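Long-range contacts in aminotransferase, class IV (Brucella abortus, PDB 4TVI), which probably transfers the amino group between the branched-chain amino acids leucine, isoleucine or valine and 2-oxoglutarate, using pyridoxal 5'-phosphate: residues 37-42 and 142-147; 49-54 and 125-130; 158-163 and 200-205; 271-276 and 291-296. One frame throughout, in Å; residues are numbered along the deposited sequence. Where two conformers were deposited one is given.

How the contacts relate
The four contacts fall into two pairs, one at each of two sheets, as in the two-domain class IV aminotransferases. Contacts 1 and 2, centres about 10 Å apart, both reach the antiparallel sheet through neighbouring strands 143-151 and 120-128, with M125 N 2.8 Å from A146 O and D144 N 2.9 Å from W127 O, both probable hydrogen bonds. Both also touch the second subunit. Contacts 3 and 4, again about 10 Å between centres, belong to the mixed sheet, where F160 CE1 packs 3.6 Å from S275 OG. Centres of different pairs lie about 33 to 40 Å apart. K180, which carries the cofactor, belongs to the chain between the two segments of contact 3.

Contact 1. Residues 37-42 and 142-147; sequences TYYKGE and STDFAL
The Y39 ring, on a strand of the five-stranded antiparallel sheet, turns its edge to the neighbouring strand 143-151: F145 O lies near the ring plane, 3.7 Å from Y39 CD1, and a water lies in the ring plane at the hydroxyl end. K40 CG covers one face, 3.5 Å above the ring centre. The D144 carboxylate, its plane 37° from the ring, joins the hydroxyl through that water, which accepts from Y39 OH and donates to OD2. On the other face of the sheet Y38 CD2 meets the edge of the F145 ring, and Y38 CB lies beside L147 CB.

Y38 and L147 form a hydrogen-bonded pair: Y38 N gives to L147 O at 2.8 Å and L147 N to Y38 O at 3.0 Å. Beyond Y39 the chain reverses in a type I' turn to E42. Helix 100-111 touches Y38, F145 and L147 through L106, while I50 and W127 pack against Y39 and A146.

A second water accepts from K40 N and donates to D144 OD1 and F145 O, bridging the strands where the turn begins. The K40 chain bends at chi2 (-117°) and again at chi4, bringing NZ within 2.8 Å of D144 OD2 in a salt bridge on the syn side of the carboxylate.

Contact 2. Residues 49-54 and 125-130; sequences RILGAA and MYWAEE
Apolar contacts come first, from I50 and L51 to W127 and M125, where strand 120-128 of the antiparallel sheet packs against the short strand 49-50 and the chain turns a corner at L51. L51 CD1 stands over one face of the W127 indole in a CH-pi contact, 3.5 Å from the centroid of the five-membered ring and 13° off its normal. I50 CD1 reaches the far end of the indole, 4.0 Å from W127 CH2, and touches M125 CE at the same 4.0 Å. The M125 chain bends at chi3 (-65°), which turns its methyl toward I50.

The polar part sits at the indole edge. W127 NE1 donates to E129 OE2 at 2.9 Å, almost straight and in the ring plane, so it fixes the rotation of the tryptophan; NE1 approaches OE2 from above the carboxylate plane. E129 OE1 is taken by S55 OG.

Interaction with the dimer partner supplies the rest. R49 NH1 of the second subunit pairs with E129 OE2 and with I50 O, which lie 3.9 Å apart. R49, L51 and G52 of this chain pair in an antiparallel ladder with a strand of the second subunit, so the sheet runs on across the interface. Held by indole, hydroxyl and guanidinium, the E129 carboxylate would probably stay ionised, and the polar link from I50 to E129 depends on the partner's arginine.

Contact 3. Residues 158-163 and 200-205; sequences KGFTIT and FHNALV
H201 and T161 grip each other where two parallel strands, 160-164 and 202-206, begin side by side; helix 185-198 connects them in a beta-alpha-beta crossover. H201 CG points away from its own carbonyl carbon, which sets the imidazole beside T161, and ND1 accepts T161 N at 3.0 Å with the donor tilted 17° from the ring plane. The T161 hydroxyl is held between backbone N and carbonyl carbon (chi1 63°); in that position OG1 accepts H201 N at 3.2 Å.

On the side of F200 and T163, T163 CB lies over one face of the phenyl ring, 3.9 Å from its centroid in a CH-pi contact, the two side chains crossing at about a right angle. T161 CB is in the plane at the edge of the same ring. T163 OG1 is bonded to D289 OD1 and K198 NZ.

The other side carries F160, I162 and N202. F160 sets its ring at 31° to the N202 amide, with CE2 3.6 Å from N202 CB. Both ends of the amide have partners: OD1 takes A203 N at 2.6 Å, on a lone pair, and A216 N, while ND2 pairs with T217 OG1. I162 CD1 packs on L204 CB, and strand 281-288 backs F160 and I162. Along the backbone T163 N donates to N202 O at 3.2 Å, and L204 N donates to T163 O at 2.8 Å.

Contact 4. Residues 271-276 and 291-296; sequences DEIFST and RKLDYG
At the start of helix 297-310, G296 in the N-cap position lies against the E272 carboxylate. E272 extends straight beyond CG, and OE1 comes 3.3 Å from G296 CA; with no side chain on the glycine, E272 CD closes to 3.4 Å from the same atom. The oxygens then bind the first turn, OE1 to T299 OG1 and OE2 to V298 N, so the acidic group sits at a helix end whose dipole would probably stabilise its negative charge.

Strand 272-277 begins in a classic beta bulge, D271 and E272 both facing V223 of the adjacent antiparallel strand in the mixed sheet. Just past the bulge I273 CD1 touches L293 CD1 at 3.6 Å, methyl against methyl, with the side chains meeting obliquely and V220 and I285 packing on I273.

Water joins the backbones between these contacts. One molecule donates to D271 O at 2.6 Å and to D294 O at 2.9 Å; another accepts from I273 N at 3.0 Å and lies near D294 O. L293 CD2 covers one face of the R291 guanidinium, 3.5 Å above its centre. R291 NH2 stops 4.7 Å from D271 OD1, while D271 OD2 is bonded to G225 N.

Contact 1. Residues 37-42 and 142-147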
# COMPACT_ATOMS: atom_id res chain seq x y z
N THR A 37 9.98 -21.51 -2.30
CA THR A 37 10.11 -20.16 -2.82
C THR A 37 11.38 -19.99 -3.64
O THR A 37 12.47 -20.35 -3.18
CB THR A 37 10.10 -19.12 -1.67
OG1 THR A 37 8.91 -19.27 -0.90
CG2 THR A 37 10.19 -17.70 -2.21
N TYR A 38 11.25 -19.44 -4.84
CA TYR A 38 12.41 -19.12 -5.66
C TYR A 38 12.85 -17.69 -5.36
O TYR A 38 12.08 -16.75 -5.55
CB TYR A 38 12.10 -19.27 -7.15
CG TYR A 38 13.31 -19.07 -8.04
CD1 TYR A 38 14.16 -20.12 -8.35
CD2 TYR A 38 13.60 -17.81 -8.56
CE1 TYR A 38 15.27 -19.93 -9.16
CE2 TYR A 38 14.69 -17.61 -9.37
CZ TYR A 38 15.53 -18.67 -9.67
OH TYR A 38 16.62 -18.45 -10.48
N TYR A 39 14.07 -17.54 -4.87
CA TYR A 39 14.59 -16.23 -4.48
C TYR A 39 16.10 -16.23 -4.59
O TYR A 39 16.76 -17.17 -4.14
CB TYR A 39 14.15 -15.87 -3.06
CG TYR A 39 14.73 -14.58 -2.51
CD1 TYR A 39 14.40 -13.35 -3.09
CD2 TYR A 39 15.59 -14.58 -1.43
CE1 TYR A 39 14.92 -12.16 -2.59
CE2 TYR A 39 16.12 -13.40 -0.92
CZ TYR A 39 15.78 -12.19 -1.51
OH TYR A 39 16.31 -11.02 -1.01
N LYS A 40 16.65 -15.18 -5.20
CA LYS A 40 18.09 -15.09 -5.45
C LYS A 40 18.64 -16.37 -6.08
O LYS A 40 19.61 -16.94 -5.59
CB LYS A 40 18.84 -14.78 -4.15
CG LYS A 40 18.53 -13.41 -3.57
CD LYS A 40 19.77 -12.53 -3.53
CE LYS A 40 19.42 -11.10 -3.14
NZ LYS A 40 18.84 -10.35 -4.30
N GLY A 41 18.00 -16.83 -7.15
CA GLY A 41 18.50 -17.92 -7.96
C GLY A 41 18.40 -19.32 -7.37
O GLY A 41 18.98 -20.26 -7.90
N GLU A 42 17.66 -19.46 -6.28
CA GLU A 42 17.56 -20.74 -5.60
C GLU A 42 16.15 -21.03 -5.13
O GLU A 42 15.47 -20.15 -4.60
CB GLU A 42 18.51 -20.79 -4.39
CG GLU A 42 19.97 -20.52 -4.70
CD GLU A 42 20.62 -21.64 -5.47
OE1 GLU A 42 20.02 -22.73 -5.57
OE2 GLU A 42 21.75 -21.44 -5.98
N SER A 142 16.54 -1.50 -9.41
CA SER A 142 16.73 -2.26 -8.18
C SER A 142 15.62 -3.28 -7.98
O SER A 142 15.50 -3.88 -6.91
CB SER A 142 16.81 -1.33 -6.97
OG SER A 142 15.54 -0.79 -6.66
N THR A 143 14.81 -3.50 -9.02
CA THR A 143 13.72 -4.47 -8.96
C THR A 143 14.24 -5.88 -8.72
O THR A 143 15.22 -6.31 -9.33
CB THR A 143 12.89 -4.45 -10.26
OG1 THR A 143 12.30 -3.16 -10.43
CG2 THR A 143 11.77 -5.50 -10.21
N ASP A 144 13.60 -6.59 -7.78
CA ASP A 144 13.94 -7.99 -7.53
C ASP A 144 12.68 -8.86 -7.62
O ASP A 144 11.57 -8.35 -7.66
CB ASP A 144 14.61 -8.15 -6.16
CG ASP A 144 15.54 -9.36 -6.11
OD1 ASP A 144 15.52 -10.17 -7.06
OD2 ASP A 144 16.30 -9.48 -5.13
N PHE A 145 12.88 -10.17 -7.64
CA PHE A 145 11.79 -11.11 -7.88
C PHE A 145 11.79 -12.25 -6.88
O PHE A 145 12.84 -12.67 -6.38
CB PHE A 145 11.90 -11.66 -9.31
CG PHE A 145 10.93 -12.76 -9.63
CD1 PHE A 145 9.63 -12.47 -10.01
CD2 PHE A 145 11.33 -14.09 -9.58
CE1 PHE A 145 8.74 -13.47 -10.33
CE2 PHE A 145 10.44 -15.11 -9.90
CZ PHE A 145 9.14 -14.80 -10.27
N ALA A 146 10.60 -12.76 -6.58
CA ALA A 146 10.47 -14.00 -5.83
C ALA A 146 9.20 -14.72 -6.25
O ALA A 146 8.18 -14.08 -6.53
CB ALA A 146 10.48 -13.74 -4.33
N LEU A 147 9.27 -16.04 -6.33
CA LEU A 147 8.12 -16.86 -6.71
C LEU A 147 7.79 -17.83 -5.59
O LEU A 147 8.55 -18.77 -5.33
CB LEU A 147 8.41 -17.61 -8.01
CG LEU A 147 7.31 -18.51 -8.55
CD1 LEU A 147 6.03 -17.71 -8.80
CD2 LEU A 147 7.78 -19.20 -9.82
O HOH W 1 16.09 -8.83 -2.59
O HOH W 2 15.46 -12.94 -6.44

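Contact 2. Residues 49-54 and 125-130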
# COMPACT_ATOMS: atom_id res chain seq x y z
N ARG A 49 12.81 -15.20 4.16
CA ARG A 49 12.75 -13.76 4.39
C ARG A 49 13.32 -13.02 3.19
O ARG A 49 14.52 -13.07 2.93
CB ARG A 49 13.52 -13.40 5.67
CG ARG A 49 12.90 -13.98 6.92
CD ARG A 49 11.62 -13.24 7.30
NE ARG A 49 10.51 -14.15 7.54
CZ ARG A 49 9.34 -13.78 8.07
NH1 ARG A 49 9.13 -12.52 8.42
NH2 ARG A 49 8.38 -14.69 8.25
N ILE A 50 12.45 -12.32 2.46
CA ILE A 50 12.85 -11.74 1.18
C ILE A 50 12.95 -10.21 1.18
O ILE A 50 13.63 -9.64 0.33
CB ILE A 50 11.89 -12.18 0.05
CG1 ILE A 50 10.46 -11.76 0.37
CG2 ILE A 50 11.96 -13.69 -0.14
CD1 ILE A 50 9.50 -11.92 -0.79
N LEU A 51 12.27 -9.55 2.11
CA LEU A 51 12.29 -8.08 2.18
C LEU A 51 13.08 -7.58 3.39
O LEU A 51 12.84 -7.99 4.53
CB LEU A 51 10.87 -7.52 2.22
CG LEU A 51 10.32 -7.00 0.90
CD1 LEU A 51 10.32 -8.09 -0.16
CD2 LEU A 51 8.91 -6.41 1.07
N GLY A 52 14.03 -6.68 3.14
CA GLY A 52 14.88 -6.16 4.19
C GLY A 52 14.27 -5.04 5.00
O GLY A 52 13.32 -4.39 4.56
N ALA A 53 14.81 -4.81 6.19
CA ALA A 53 14.33 -3.75 7.06
C ALA A 53 14.50 -2.39 6.41
O ALA A 53 13.78 -1.44 6.73
CB ALA A 53 15.07 -3.79 8.39
N ALA A 54 15.45 -2.30 5.48
CA ALA A 54 15.73 -1.04 4.79
C ALA A 54 15.47 -1.14 3.29
O ALA A 54 15.90 -0.28 2.53
CB ALA A 54 17.16 -0.59 5.05
N MET A 125 6.14 -12.36 -7.38
CA MET A 125 6.23 -11.06 -6.71
C MET A 125 7.42 -10.23 -7.22
O MET A 125 8.53 -10.74 -7.37
CB MET A 125 6.35 -11.25 -5.20
CG MET A 125 5.08 -11.78 -4.54
SD MET A 125 5.30 -12.14 -2.78
CE MET A 125 6.50 -13.47 -2.86
N TYR A 126 7.15 -8.96 -7.49
CA TYR A 126 8.18 -7.99 -7.86
C TYR A 126 8.16 -6.83 -6.86
O TYR A 126 7.09 -6.46 -6.38
CB TYR A 126 7.95 -7.41 -9.25
CG TYR A 126 8.32 -8.27 -10.43
CD1 TYR A 126 9.63 -8.67 -10.65
CD2 TYR A 126 7.37 -8.61 -11.38
CE1 TYR A 126 9.97 -9.43 -11.76
CE2 TYR A 126 7.70 -9.36 -12.48
CZ TYR A 126 9.00 -9.77 -12.67
OH TYR A 126 9.32 -10.52 -13.79
N TRP A 127 9.33 -6.25 -6.58
CA TRP A 127 9.42 -5.11 -5.69
C TRP A 127 10.75 -4.37 -5.87
O TRP A 127 11.70 -4.92 -6.43
CB TRP A 127 9.27 -5.55 -4.23
CG TRP A 127 10.45 -6.33 -3.73
CD1 TRP A 127 11.54 -5.84 -3.06
CD2 TRP A 127 10.67 -7.74 -3.87
NE1 TRP A 127 12.42 -6.86 -2.77
CE2 TRP A 127 11.91 -8.04 -3.26
CE3 TRP A 127 9.94 -8.78 -4.45
CZ2 TRP A 127 12.43 -9.33 -3.21
CZ3 TRP A 127 10.46 -10.07 -4.40
CH2 TRP A 127 11.70 -10.33 -3.78
N ALA A 128 10.81 -3.13 -5.40
CA ALA A 128 12.05 -2.36 -5.49
C ALA A 128 12.86 -2.49 -4.21
O ALA A 128 12.32 -2.36 -3.11
CB ALA A 128 11.76 -0.90 -5.78
N GLU A 129 14.16 -2.76 -4.35
CA GLU A 129 15.05 -2.81 -3.19
C GLU A 129 15.51 -1.41 -2.77
O GLU A 129 15.76 -1.18 -1.59
CB GLU A 129 16.27 -3.68 -3.47
CG GLU A 129 16.03 -5.17 -3.32
CD GLU A 129 15.78 -5.57 -1.88
OE1 GLU A 129 16.26 -4.87 -0.97
OE2 GLU A 129 15.09 -6.59 -1.66
N GLU A 130 15.63 -0.50 -3.73
CA GLU A 130 16.15 0.84 -3.46
C GLU A 130 15.21 1.93 -3.97
O GLU A 130 14.41 1.69 -4.88
CB GLU A 130 17.52 1.04 -4.11
CG GLU A 130 18.51 -0.07 -3.90
CD GLU A 130 19.78 0.15 -4.69
OE1 GLU A 130 20.38 1.25 -4.56
OE2 GLU A 130 20.18 -0.75 -5.46

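Contact 3. Residues 158-163 and 200-205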
# COMPACT_ATOMS: atom_id res chain seq x y z
N LYS A 158 -18.00 -24.09 -0.07
CA LYS A 158 -19.32 -24.16 0.53
C LYS A 158 -20.06 -22.83 0.34
O LYS A 158 -21.25 -22.72 0.60
CB LYS A 158 -19.23 -24.50 2.02
N GLY A 159 -19.33 -21.82 -0.12
CA GLY A 159 -19.92 -20.51 -0.38
C GLY A 159 -19.78 -19.57 0.80
O GLY A 159 -19.59 -20.01 1.93
N PHE A 160 -19.89 -18.26 0.55
CA PHE A 160 -19.79 -17.27 1.62
C PHE A 160 -20.87 -16.19 1.52
O PHE A 160 -21.55 -16.06 0.50
CB PHE A 160 -18.40 -16.63 1.63
CG PHE A 160 -18.04 -15.90 0.36
CD1 PHE A 160 -17.43 -16.57 -0.68
CD2 PHE A 160 -18.29 -14.54 0.23
CE1 PHE A 160 -17.09 -15.90 -1.85
CE2 PHE A 160 -17.95 -13.87 -0.93
CZ PHE A 160 -17.35 -14.55 -1.97
N THR A 161 -21.01 -15.41 2.59
CA THR A 161 -22.02 -14.37 2.67
C THR A 161 -21.42 -12.99 2.48
O THR A 161 -20.22 -12.78 2.70
CB THR A 161 -22.75 -14.41 4.02
OG1 THR A 161 -21.82 -14.13 5.08
CG2 THR A 161 -23.39 -15.77 4.25
N ILE A 162 -22.26 -12.04 2.07
CA ILE A 162 -21.81 -10.67 1.88
C ILE A 162 -22.70 -9.66 2.58
O ILE A 162 -23.87 -9.92 2.86
CB ILE A 162 -21.73 -10.28 0.38
CG1 ILE A 162 -23.07 -10.51 -0.30
CG2 ILE A 162 -20.63 -11.07 -0.32
CD1 ILE A 162 -23.11 -10.03 -1.74
N THR A 163 -22.13 -8.49 2.85
CA THR A 163 -22.86 -7.34 3.34
C THR A 163 -22.26 -6.13 2.66
O THR A 163 -21.33 -6.26 1.86
CB THR A 163 -22.78 -7.21 4.88
OG1 THR A 163 -23.53 -6.06 5.32
CG2 THR A 163 -21.33 -7.05 5.31
N PHE A 200 -20.61 -11.32 8.68
CA PHE A 200 -20.55 -11.81 7.30
C PHE A 200 -19.11 -12.07 6.88
O PHE A 200 -18.18 -11.53 7.47
CB PHE A 200 -21.21 -10.81 6.36
CG PHE A 200 -22.65 -10.53 6.69
CD1 PHE A 200 -22.99 -9.54 7.60
CD2 PHE A 200 -23.67 -11.27 6.11
CE1 PHE A 200 -24.31 -9.29 7.92
CE2 PHE A 200 -24.99 -11.03 6.42
CZ PHE A 200 -25.31 -10.04 7.33
N HIS A 201 -18.92 -12.90 5.85
CA HIS A 201 -17.58 -13.29 5.42
C HIS A 201 -16.89 -12.20 4.63
O HIS A 201 -15.68 -12.04 4.70
CB HIS A 201 -17.62 -14.55 4.55
CG HIS A 201 -18.18 -15.75 5.23
ND1 HIS A 201 -19.47 -16.20 5.01
CD2 HIS A 201 -17.63 -16.61 6.12
CE1 HIS A 201 -19.68 -17.28 5.74
NE2 HIS A 201 -18.59 -17.55 6.42
N ASN A 202 -17.67 -11.47 3.85
CA ASN A 202 -17.11 -10.61 2.82
C ASN A 202 -18.01 -9.41 2.59
O ASN A 202 -19.10 -9.31 3.16
CB ASN A 202 -16.92 -11.42 1.53
CG ASN A 202 -15.81 -10.88 0.65
OD1 ASN A 202 -15.63 -9.68 0.52
ND2 ASN A 202 -15.04 -11.79 0.05
N ALA A 203 -17.55 -8.48 1.75
CA ALA A 203 -18.30 -7.27 1.48
C ALA A 203 -18.54 -7.08 -0.02
O ALA A 203 -17.69 -7.44 -0.83
CB ALA A 203 -17.58 -6.06 2.06
N LEU A 204 -19.70 -6.54 -0.37
CA LEU A 204 -19.96 -6.13 -1.75
C LEU A 204 -19.57 -4.66 -1.87
O LEU A 204 -20.19 -3.78 -1.27
CB LEU A 204 -21.43 -6.36 -2.12
CG LEU A 204 -21.78 -6.17 -3.60
CD1 LEU A 204 -21.01 -7.16 -4.49
CD2 LEU A 204 -23.30 -6.27 -3.83
N VAL A 205 -18.52 -4.40 -2.65
CA VAL A 205 -17.86 -3.10 -2.64
C VAL A 205 -18.24 -2.24 -3.84
O VAL A 205 -18.32 -2.73 -4.97
CB VAL A 205 -16.32 -3.27 -2.62
CG1 VAL A 205 -15.64 -1.95 -2.33
CG2 VAL A 205 -15.92 -4.32 -1.59

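Contact 4. Residues 271-276 and 291-296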
# COMPACT_ATOMS: atom_id res chain seq x y z
N ASP A 271 -31.08 -13.70 -8.47
CA ASP A 271 -31.47 -15.08 -8.22
C ASP A 271 -30.27 -15.83 -7.65
O ASP A 271 -30.40 -16.64 -6.74
CB ASP A 271 -31.97 -15.76 -9.50
CG ASP A 271 -33.19 -15.08 -10.09
OD1 ASP A 271 -33.99 -14.53 -9.31
OD2 ASP A 271 -33.36 -15.11 -11.33
N GLU A 272 -29.11 -15.54 -8.22
CA GLU A 272 -27.85 -16.11 -7.75
C GLU A 272 -26.77 -15.05 -7.71
O GLU A 272 -26.78 -14.11 -8.50
CB GLU A 272 -27.37 -17.26 -8.65
CG GLU A 272 -28.43 -18.25 -9.11
CD GLU A 272 -27.85 -19.30 -10.03
OE1 GLU A 272 -26.63 -19.56 -9.95
OE2 GLU A 272 -28.61 -19.88 -10.84
N ILE A 273 -25.81 -15.23 -6.81
CA ILE A 273 -24.62 -14.40 -6.77
C ILE A 273 -23.41 -15.32 -6.63
O ILE A 273 -23.44 -16.29 -5.86
CB ILE A 273 -24.63 -13.38 -5.60
CG1 ILE A 273 -25.92 -12.55 -5.62
CG2 ILE A 273 -23.41 -12.47 -5.67
CD1 ILE A 273 -26.01 -11.54 -4.47
N PHE A 274 -22.35 -15.05 -7.39
CA PHE A 274 -21.11 -15.79 -7.21
C PHE A 274 -19.88 -14.93 -7.48
O PHE A 274 -19.99 -13.80 -7.96
CB PHE A 274 -21.10 -17.05 -8.09
CG PHE A 274 -21.04 -16.79 -9.58
CD1 PHE A 274 -22.21 -16.66 -10.32
CD2 PHE A 274 -19.83 -16.76 -10.24
CE1 PHE A 274 -22.16 -16.45 -11.69
CE2 PHE A 274 -19.76 -16.55 -11.61
CZ PHE A 274 -20.94 -16.40 -12.34
N SER A 275 -18.72 -15.46 -7.13
CA SER A 275 -17.48 -14.73 -7.35
C SER A 275 -16.50 -15.58 -8.16
O SER A 275 -16.64 -16.81 -8.22
CB SER A 275 -16.85 -14.33 -6.01
OG SER A 275 -16.35 -15.46 -5.32
N THR A 276 -15.54 -14.91 -8.79
CA THR A 276 -14.47 -15.60 -9.50
C THR A 276 -13.13 -15.07 -9.02
O THR A 276 -13.01 -13.92 -8.60
CB THR A 276 -14.56 -15.43 -11.03
OG1 THR A 276 -14.42 -14.04 -11.37
CG2 THR A 276 -15.89 -15.96 -11.57
N ARG A 291 -31.05 -11.65 3.13
CA ARG A 291 -31.55 -12.57 2.12
C ARG A 291 -30.57 -13.72 1.90
O ARG A 291 -29.47 -13.52 1.39
CB ARG A 291 -31.83 -11.84 0.80
CG ARG A 291 -32.41 -12.74 -0.28
CD ARG A 291 -32.67 -12.00 -1.58
NE ARG A 291 -33.32 -12.88 -2.55
CZ ARG A 291 -33.15 -12.81 -3.86
NH1 ARG A 291 -32.34 -11.90 -4.38
NH2 ARG A 291 -33.79 -13.65 -4.66
N LYS A 292 -30.98 -14.92 2.30
CA LYS A 292 -30.18 -16.11 2.05
C LYS A 292 -30.33 -16.50 0.59
O LYS A 292 -31.40 -16.31 -0.00
CB LYS A 292 -30.61 -17.25 2.97
N LEU A 293 -29.27 -17.04 -0.00
CA LEU A 293 -29.33 -17.46 -1.40
C LEU A 293 -28.80 -18.86 -1.58
O LEU A 293 -27.78 -19.23 -1.00
CB LEU A 293 -28.54 -16.50 -2.29
CG LEU A 293 -29.02 -15.05 -2.32
CD1 LEU A 293 -28.02 -14.19 -3.07
CD2 LEU A 293 -30.40 -14.96 -2.94
N ASP A 294 -29.48 -19.64 -2.42
CA ASP A 294 -29.04 -20.99 -2.72
C ASP A 294 -27.80 -20.97 -3.58
O ASP A 294 -27.56 -20.02 -4.32
CB ASP A 294 -30.14 -21.77 -3.44
CG ASP A 294 -31.33 -22.06 -2.56
OD1 ASP A 294 -31.20 -21.94 -1.32
OD2 ASP A 294 -32.40 -22.40 -3.11
N TYR A 295 -27.02 -22.04 -3.47
CA TYR A 295 -25.99 -22.36 -4.44
C TYR A 295 -26.71 -22.70 -5.75
O TYR A 295 -27.23 -23.80 -5.92
CB TYR A 295 -25.12 -23.50 -3.90
CG TYR A 295 -23.88 -23.84 -4.70
CD1 TYR A 295 -23.49 -23.09 -5.80
CD2 TYR A 295 -23.04 -24.87 -4.28
CE1 TYR A 295 -22.35 -23.40 -6.51
CE2 TYR A 295 -21.88 -25.18 -4.98
CZ TYR A 295 -21.54 -24.45 -6.09
OH TYR A 295 -20.38 -24.76 -6.77
N GLY A 296 -26.74 -21.73 -6.66
CA GLY A 296 -27.59 -21.83 -7.83
C GLY A 296 -27.07 -22.67 -8.99
O GLY A 296 -25.88 -22.97 -9.08
O HOH W 3 -29.58 -19.04 -6.13
O HOH W 4 -26.20 -17.58 -5.03